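PDB 3TO3: citryl-spermidine/3,4-dihydroxybenzoyl-citryl-spermidine:spermidine ligase, which catalyses the ATP-dependent condensation of spermidine with citryl-spermidine intermediates in the biosynthesis of petrobactin, a siderophore for iron acquisition and virulence. Local coordinates for residues E154-G160 / Y183-R187. Residues are numbered along the deposited sequence; the frame is centred on the assembly and turned at random.
Sequences ENHLIDG and YEFMR. With ATP (adenosine-5'-triphosphate), chain E.
Two hydrogen bonds tie Tyr183 to the last turn of helix 150-156 and the residue that follows it, one at each end of the tyrosine. Its phenol OH donates to Leu157 O at 2.9 Å, in the carbonyl plane on a lone pair; that oxygen also lies at the edge of the ring, in its plane. Leu157 is where the chain departs from helical geometry, and a tyrosine is long enough to reach its carbonyl; CG sits between the backbone N and the carbonyl carbon (chi1 78°), which places the ring with its edge beside Asn155 CA. At the other end Asn155 ND2 donates to Tyr183 O at 2.8 Å, tilted from the carbonyl plane, and the same amide nitrogen bonds to Ala280 O, so one buried NH2 group serves two backbone carbonyls.

In this IucA/IucC-family, NRPS-independent siderophore synthetase, the contact joins the end of helix 150-156 to the loop between helix 175-181 and strand 192-197. Segment 154-160 ends in the ATP pocket: Gly160 C is 3.4 Å from ATP C8 on the adenine, its positive phi (70°) readily adopted without a side chain, and Tyr183 borders Met284, an ATP-binding residue.

Van der Waals contacts flank the polar ones. Ile158 CG2 meets the aliphatic CG of Glu184 at 3.6 Å, while the carboxylate forms salt bridges with Lys168 and Arg170. On the exposed side selenomethionine Met186 lays CG against Asn155 CB (3.4 Å), and its unbranched chain, bent at chi3 (-74°), sets CE obliquely to the imidazole, 3.5 Å from His156 NE2.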
ATOM      1  N   GLU B 154      11.145   3.656  27.582  1.00 58.36           N
ATOM      2  CA  GLU B 154      10.926   3.031  26.284  1.00 64.12           C
ATOM      3  C   GLU B 154      10.055   3.950  25.437  1.00 63.04           C
ATOM      4  O   GLU B 154      10.400   4.230  24.290  1.00 61.68           O
ATOM      5  CB  GLU B 154      10.295   1.634  26.387  1.00 77.98           C
ATOM      6  CG  GLU B 154      11.281   0.483  26.643  1.00 93.10           C
ATOM      7  CD  GLU B 154      11.980  -0.050  25.375  1.00 97.39           C
ATOM      8  OE1 GLU B 154      11.601   0.334  24.247  1.00 83.85           O
ATOM      9  OE2 GLU B 154      12.917  -0.878  25.517  1.00107.44           O
ATOM     10  N   ASN B 155       8.942   4.425  25.999  1.00 62.20           N
ATOM     11  CA  ASN B 155       8.019   5.275  25.233  1.00 62.49           C
ATOM     12  C   ASN B 155       8.370   6.763  25.204  1.00 60.54           C
ATOM     13  O   ASN B 155       7.882   7.504  24.349  1.00 61.28           O
ATOM     14  CB  ASN B 155       6.575   5.088  25.700  1.00 68.90           C
ATOM     15  CG  ASN B 155       6.124   3.638  25.612  1.00 78.96           C
ATOM     16  OD1 ASN B 155       6.140   2.894  26.604  1.00 87.98           O
ATOM     17  ND2 ASN B 155       5.744   3.219  24.411  1.00 73.73           N
ATOM     18  N   HIS B 156       9.235   7.205  26.108  1.00 56.87           N
ATOM     19  CA  HIS B 156       9.660   8.601  26.057  1.00 65.06           C
ATOM     20  C   HIS B 156      10.905   8.891  25.197  1.00 67.32           C
ATOM     21  O   HIS B 156      11.159  10.053  24.848  1.00 65.50           O
ATOM     22  CB  HIS B 156       9.695   9.248  27.452  1.00 69.00           C
ATOM     23  CG  HIS B 156       8.325   9.513  28.008  1.00 86.75           C
ATOM     24  ND1 HIS B 156       7.508  10.516  27.526  1.00 87.39           N
ATOM     25  CD2 HIS B 156       7.613   8.882  28.976  1.00 94.08           C
ATOM     26  CE1 HIS B 156       6.360  10.501  28.185  1.00 93.87           C
ATOM     27  NE2 HIS B 156       6.398   9.520  29.069  1.00 96.65           N
ATOM     28  N   LEU B 157      11.630   7.855  24.767  1.00 66.21           N
ATOM     29  CA  LEU B 157      12.663   8.154  23.790  1.00 64.97           C
ATOM     30  C   LEU B 157      11.977   7.966  22.463  1.00 63.83           C
ATOM     31  O   LEU B 157      11.817   6.852  21.957  1.00 70.29           O
ATOM     32  CB  LEU B 157      13.802   7.139  23.852  1.00 59.29           C
ATOM     33  CG  LEU B 157      14.441   6.731  25.163  1.00 69.13           C
ATOM     34  CD1 LEU B 157      15.283   5.489  24.876  1.00 78.26           C
ATOM     35  CD2 LEU B 157      15.266   7.874  25.725  1.00 61.14           C
ATOM     36  N   ILE B 158      11.655   9.089  21.864  1.00 59.15           N
ATOM     37  CA  ILE B 158      10.903   9.088  20.632  1.00 58.20           C
ATOM     38  C   ILE B 158      11.785   9.315  19.407  1.00 53.32           C
ATOM     39  O   ILE B 158      11.279   9.439  18.305  1.00 46.98           O
ATOM     40  CB  ILE B 158       9.727  10.077  20.712  1.00 65.18           C
ATOM     41  CG1 ILE B 158      10.250  11.523  20.678  1.00 56.07           C
ATOM     42  CG2 ILE B 158       8.846   9.761  21.992  1.00 39.65           C
ATOM     43  CD1 ILE B 158       9.150  12.528  20.601  1.00 60.40           C
ATOM     44  N   ASP B 159      13.096   9.421  19.593  1.00 51.66           N
ATOM     45  CA  ASP B 159      13.933   9.885  18.480  1.00 56.12           C
ATOM     46  C   ASP B 159      14.183   8.843  17.388  1.00 53.50           C
ATOM     47  O   ASP B 159      14.338   9.186  16.210  1.00 42.80           O
ATOM     48  CB  ASP B 159      15.238  10.537  18.976  1.00 61.66           C
ATOM     49  CG  ASP B 159      15.005  11.953  19.558  1.00 69.40           C
ATOM     50  OD1 ASP B 159      14.114  12.667  19.038  1.00 66.15           O
ATOM     51  OD2 ASP B 159      15.696  12.336  20.540  1.00 68.23           O
ATOM     52  N   GLY B 160      14.188   7.566  17.761  1.00 49.50           N
ATOM     53  CA  GLY B 160      14.444   6.538  16.773  1.00 46.36           C
ATOM     54  C   GLY B 160      15.897   6.584  16.338  1.00 46.80           C
ATOM     55  O   GLY B 160      16.767   7.157  17.002  1.00 54.03           O
ATOM     56  N   TYR B 183       4.238   4.104  19.296  1.00 44.82           N
ATOM     57  CA  TYR B 183       4.697   3.888  20.646  1.00 50.68           C
ATOM     58  C   TYR B 183       4.848   5.205  21.424  1.00 55.99           C
ATOM     59  O   TYR B 183       4.827   5.206  22.654  1.00 51.96           O
ATOM     60  CB  TYR B 183       5.996   3.069  20.649  1.00 48.06           C
ATOM     61  CG  TYR B 183       7.279   3.826  20.304  1.00 46.87           C
ATOM     62  CD1 TYR B 183       7.894   4.667  21.240  1.00 49.30           C
ATOM     63  CD2 TYR B 183       7.901   3.664  19.063  1.00 42.37           C
ATOM     64  CE1 TYR B 183       9.092   5.350  20.939  1.00 48.81           C
ATOM     65  CE2 TYR B 183       9.100   4.335  18.750  1.00 46.38           C
ATOM     66  CZ  TYR B 183       9.685   5.179  19.690  1.00 57.05           C
ATOM     67  OH  TYR B 183      10.854   5.848  19.382  1.00 59.60           O
ATOM     68  N   GLU B 184       4.990   6.324  20.716  1.00 49.94           N
ATOM     69  CA  GLU B 184       5.115   7.630  21.382  1.00 56.55           C
ATOM     70  C   GLU B 184       3.862   7.986  22.186  1.00 59.84           C
ATOM     71  O   GLU B 184       3.931   8.752  23.161  1.00 54.14           O
ATOM     72  CB  GLU B 184       5.372   8.775  20.377  1.00 55.12           C
ATOM     73  CG  GLU B 184       6.589   8.600  19.475  1.00 56.90           C
ATOM     74  CD  GLU B 184       6.223   8.094  18.074  1.00 55.63           C
ATOM     75  OE1 GLU B 184       5.313   7.239  17.957  1.00 41.83           O
ATOM     76  OE2 GLU B 184       6.838   8.569  17.092  1.00 54.91           O
ATOM     77  N   PHE B 185       2.715   7.470  21.747  1.00 51.64           N
ATOM     78  CA  PHE B 185       1.446   7.901  22.313  1.00 51.16           C
ATOM     79  C   PHE B 185       0.930   7.052  23.468  1.00 55.08           C
ATOM     80  O   PHE B 185      -0.033   7.435  24.138  1.00 60.51           O
ATOM     81  CB  PHE B 185       0.421   8.132  21.205  1.00 42.91           C
ATOM     82  CG  PHE B 185       0.981   8.923  20.074  1.00 48.49           C
ATOM     83  CD1 PHE B 185       1.350   8.298  18.888  1.00 51.44           C
ATOM     84  CD2 PHE B 185       1.228  10.282  20.220  1.00 47.70           C
ATOM     85  CE1 PHE B 185       1.906   9.023  17.841  1.00 46.75           C
ATOM     86  CE2 PHE B 185       1.773  11.011  19.184  1.00 42.40           C
ATOM     87  CZ  PHE B 185       2.103  10.363  17.974  1.00 42.86           C
HETATM   88  N   MSE B 186       1.600   5.930  23.705  1.00 55.45           N
HETATM   89  CA  MSE B 186       1.396   5.108  24.909  1.00 55.77           C
HETATM   90  C   MSE B 186      -0.052   4.754  25.118  1.00 53.49           C
HETATM   91  O   MSE B 186      -0.558   4.843  26.232  1.00 69.06           O
HETATM   92  CB  MSE B 186       1.883   5.838  26.151  1.00 63.97           C
HETATM   93  CG  MSE B 186       3.379   5.968  26.240  1.00 76.09           C
HETATM   94 SE   MSE B 186       3.876   6.703  27.974  0.52 99.96          SE
HETATM   95  CE  MSE B 186       3.343   8.549  27.674  1.00 49.75           C
ATOM     96  N   ARG B 187      -0.726   4.399  24.041  1.00 56.50           N
ATOM     97  CA  ARG B 187      -2.138   4.079  24.107  1.00 66.78           C
ATOM     98  C   ARG B 187      -2.285   2.621  24.509  1.00 62.09           C
ATOM     99  O   ARG B 187      -1.599   1.764  23.976  1.00 52.85           O
ATOM    100  CB  ARG B 187      -2.791   4.324  22.754  1.00 71.47           C
ATOM    101  CG  ARG B 187      -3.051   5.789  22.462  1.00 79.99           C
ATOM    102  CD  ARG B 187      -4.340   6.239  23.107  1.00 91.59           C
ATOM    103  NE  ARG B 187      -4.616   7.644  22.839  1.00109.75           N
ATOM    104  CZ  ARG B 187      -4.169   8.652  23.588  1.00121.84           C
ATOM    105  NH1 ARG B 187      -3.415   8.405  24.656  1.00124.94           N
ATOM    106  NH2 ARG B 187      -4.474   9.908  23.266  1.00122.97           N
TER
HETATM  107  PB  ATP E 617      12.108  -5.857  17.012  0.71 84.11           P
HETATM  108  O1B ATP E 617      10.609  -5.879  16.850  0.71 79.96           O
HETATM  109  O2B ATP E 617      12.721  -6.955  16.183  0.71 83.35           O
HETATM  110  O3B ATP E 617      12.475  -6.020  18.532  0.71 56.14           O
HETATM  111  PA  ATP E 617      12.555  -3.963  15.113  0.71113.19           P
HETATM  112  O1A ATP E 617      11.328  -4.591  14.482  0.71110.20           O
HETATM  113  O2A ATP E 617      13.833  -4.267  14.341  0.71109.54           O
HETATM  114  O3A ATP E 617      12.709  -4.483  16.570  0.71129.61           O
HETATM  115  O5' ATP E 617      12.313  -2.411  15.145  0.71126.49           O
HETATM  116  C5' ATP E 617      12.867  -1.628  16.135  0.71119.91           C
HETATM  117  C4' ATP E 617      12.932  -0.229  15.884  0.71113.13           C
HETATM  118  O4' ATP E 617      13.934   0.385  16.764  0.71106.95           O
HETATM  119  C3' ATP E 617      13.386   0.034  14.499  0.71112.13           C
HETATM  120  O3' ATP E 617      12.433   0.757  13.821  0.71113.31           O
HETATM  121  C2' ATP E 617      14.634   0.803  14.648  0.71105.73           C
HETATM  122  O2' ATP E 617      14.745   1.748  13.669  0.71100.76           O
HETATM  123  C1' ATP E 617      14.465   1.421  15.994  0.71102.06           C
HETATM  124  N9  ATP E 617      15.656   1.981  16.576  0.71 90.74           N
HETATM  125  C8  ATP E 617      15.734   3.226  17.077  0.71 80.07           C
HETATM  126  N7  ATP E 617      16.979   3.407  17.537  0.71 77.72           N
HETATM  127  C5  ATP E 617      17.698   2.279  17.340  0.71 82.29           C
HETATM  128  C6  ATP E 617      19.023   1.921  17.627  0.71 77.09           C
HETATM  129  N6  ATP E 617      19.893   2.874  18.259  0.71 73.57           N
HETATM  130  N1  ATP E 617      19.456   0.682  17.299  0.71 77.65           N
HETATM  131  C2  ATP E 617      18.625  -0.199  16.704  0.71 82.60           C
HETATM  132  N3  ATP E 617      17.343   0.117  16.412  0.71 87.43           N
HETATM  133  C4  ATP E 617      16.851   1.347  16.717  0.71 88.61           C